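Local coordinates for cystalysin (Treponema denticola, PDB 1C7N), which is a pyridoxal-5'-phosphate-binding enzyme of the class I and II aminotransferase family, assembled from two copies of one chain, at residues P35-D40 and F353-Y358. Residues are numbered along the deposited sequence; the frame is centred on the assembly and turned at random.
Sequences PLSVAD and FFDEGY
Phe353 meets Leu36 and Ser37 through its backbone carbonyl. Leu36 N donates a hydrogen bond to Phe353 O over 2.9 Å, bent to 135° at the hydrogen. Ser37 N lies close to the same oxygen but is too poorly aligned to bond. The Phe353 side chain adds a small apolar contact, its CB 4.2 Å from Pro35 CB. Its chi1 (-59°) sets CG anti to the carbonyl carbon; the end of the side chain leads away from the 35-40 loop and packs on Gln25 of helix 17-25 and Ile347 of helix 339-350. Ser37 presents CB, not its hydroxyl, to the other segment: CB is 3.1 Å from Asp355 OD1 and 3.4 Å from Phe353 O. Leu36 O sits at the edge of the Phe354 ring, near its plane, while the Leu36 side chain packs on Ile370. Asp355 begins by pointing along the interface, but its carboxylate ends nearer the loop, and Asp355 OD1 is 3.1 Å from Ser37 C. Its main polar partner is Arg369, which forms a salt bridge with OD2 and also donates from NH2 to Ser37 O. The contact thus brings the loop between helices 17-25 and 47-59 against Phe353-Asp355, which lead into strand 355-356, an outermost strand within this chain of a three-stranded antiparallel sheet. The side chain of Val38 lies about 8 Å from the bound pyridoxal-5'-phosphate. Chemically, one direct hydrogen bond is supplemented by an arginine shared between the segments; its positive charge would be expected to favour an ionised Asp355 in this buried setting.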
loop_
_atom_site.group_PDB
_atom_site.type_symbol
_atom_site.label_atom_id
_atom_site.label_comp_id
_atom_site.label_asym_id
_atom_site.label_seq_id
_atom_site.Cartn_x
_atom_site.Cartn_y
_atom_site.Cartn_z
ATOM N N PRO A 35 -9.158 24.014 -6.541
ATOM C CA PRO A 35 -7.880 23.790 -7.224
ATOM C C PRO A 35 -8.045 22.928 -8.481
ATOM O O PRO A 35 -8.860 22.003 -8.502
ATOM C CB PRO A 35 -7.035 23.120 -6.144
ATOM C CG PRO A 35 -8.055 22.313 -5.380
ATOM C CD PRO A 35 -9.222 23.271 -5.266
ATOM N N LEU A 36 -7.286 23.242 -9.531
ATOM C CA LEU A 36 -7.357 22.491 -10.788
ATOM C C LEU A 36 -5.956 21.975 -11.098
ATOM O O LEU A 36 -5.499 22.000 -12.244
ATOM C CB LEU A 36 -7.848 23.403 -11.921
ATOM C CG LEU A 36 -9.163 24.160 -11.674
ATOM C CD1 LEU A 36 -9.435 25.133 -12.825
ATOM C CD2 LEU A 36 -10.316 23.163 -11.521
ATOM N N SER A 37 -5.293 21.484 -10.055
ATOM C CA SER A 37 -3.922 20.999 -10.140
ATOM C C SER A 37 -3.739 19.475 -10.184
ATOM O O SER A 37 -3.795 18.861 -11.247
ATOM C CB SER A 37 -3.139 21.562 -8.953
ATOM O OG SER A 37 -3.815 21.234 -7.742
ATOM N N VAL A 38 -3.496 18.893 -9.010
ATOM C CA VAL A 38 -3.276 17.452 -8.853
ATOM C C VAL A 38 -4.334 16.621 -9.565
ATOM O O VAL A 38 -5.522 16.922 -9.509
ATOM C CB VAL A 38 -3.242 17.067 -7.359
ATOM C CG1 VAL A 38 -3.151 15.561 -7.204
ATOM C CG2 VAL A 38 -2.049 17.740 -6.689
ATOM N N ALA A 39 -3.882 15.551 -10.212
ATOM C CA ALA A 39 -4.760 14.685 -10.977
ATOM C C ALA A 39 -5.683 13.691 -10.266
ATOM O O ALA A 39 -5.459 12.480 -10.313
ATOM C CB ALA A 39 -3.946 13.952 -12.036
ATOM N N ASP A 40 -6.695 14.217 -9.581
ATOM C CA ASP A 40 -7.746 13.402 -8.978
ATOM C C ASP A 40 -8.977 14.265 -9.238
ATOM O O ASP A 40 -8.853 15.485 -9.366
ATOM C CB ASP A 40 -7.494 13.030 -7.491
ATOM C CG ASP A 40 -7.606 14.192 -6.516
ATOM O OD1 ASP A 40 -7.311 13.937 -5.326
ATOM O OD2 ASP A 40 -7.980 15.318 -6.889
ATOM N N PHE A 353 -5.291 27.444 -9.420
ATOM C CA PHE A 353 -4.193 26.541 -9.122
ATOM C C PHE A 353 -4.005 25.427 -10.130
ATOM O O PHE A 353 -4.663 24.394 -10.070
ATOM C CB PHE A 353 -4.376 25.970 -7.716
ATOM C CG PHE A 353 -4.422 27.027 -6.657
ATOM C CD1 PHE A 353 -5.556 27.812 -6.492
ATOM C CD2 PHE A 353 -3.306 27.283 -5.866
ATOM C CE1 PHE A 353 -5.580 28.845 -5.555
ATOM C CE2 PHE A 353 -3.316 28.306 -4.934
ATOM C CZ PHE A 353 -4.452 29.091 -4.774
ATOM N N PHE A 354 -3.102 25.669 -11.071
ATOM C CA PHE A 354 -2.789 24.704 -12.114
ATOM C C PHE A 354 -1.622 23.874 -11.620
ATOM O O PHE A 354 -1.157 24.023 -10.490
ATOM C CB PHE A 354 -2.309 25.406 -13.394
ATOM C CG PHE A 354 -3.330 26.300 -14.052
ATOM C CD1 PHE A 354 -4.595 25.825 -14.379
ATOM C CD2 PHE A 354 -2.979 27.595 -14.437
ATOM C CE1 PHE A 354 -5.497 26.620 -15.089
ATOM C CE2 PHE A 354 -3.873 28.400 -15.150
ATOM C CZ PHE A 354 -5.133 27.911 -15.477
ATOM N N ASP A 355 -1.168 22.971 -12.471
ATOM C CA ASP A 355 0.024 22.219 -12.165
ATOM C C ASP A 355 0.947 22.978 -13.111
ATOM O O ASP A 355 0.885 22.803 -14.329
ATOM C CB ASP A 355 -0.130 20.752 -12.547
ATOM C CG ASP A 355 -0.110 19.842 -11.328
ATOM O OD1 ASP A 355 -0.686 20.240 -10.292
ATOM O OD2 ASP A 355 0.475 18.739 -11.398
ATOM N N GLU A 356 1.755 23.874 -12.548
ATOM C CA GLU A 356 2.650 24.705 -13.347
ATOM C C GLU A 356 3.449 23.874 -14.334
ATOM O O GLU A 356 4.066 22.875 -13.971
ATOM C CB GLU A 356 3.575 25.522 -12.437
ATOM C CG GLU A 356 2.820 26.414 -11.446
ATOM C CD GLU A 356 2.051 27.550 -12.111
ATOM O OE1 GLU A 356 0.965 27.904 -11.612
ATOM O OE2 GLU A 356 2.529 28.102 -13.121
ATOM N N GLY A 357 3.428 24.306 -15.592
ATOM C CA GLY A 357 4.114 23.588 -16.649
ATOM C C GLY A 357 5.551 23.189 -16.402
ATOM O O GLY A 357 5.951 22.078 -16.758
ATOM N N TYR A 358 6.329 24.068 -15.778
ATOM C CA TYR A 358 7.744 23.789 -15.545
ATOM C C TYR A 358 8.064 22.569 -14.685
ATOM O O TYR A 358 9.167 22.023 -14.776
ATOM C CB TYR A 358 8.440 25.031 -14.965
ATOM C CG TYR A 358 8.206 25.289 -13.491
ATOM C CD1 TYR A 358 9.085 24.789 -12.531
ATOM C CD2 TYR A 358 7.120 26.048 -13.056
ATOM C CE1 TYR A 358 8.893 25.043 -11.174
ATOM C CE2 TYR A 358 6.914 26.306 -11.701
ATOM C CZ TYR A 358 7.808 25.801 -10.765
ATOM O OH TYR A 358 7.639 26.067 -9.427
#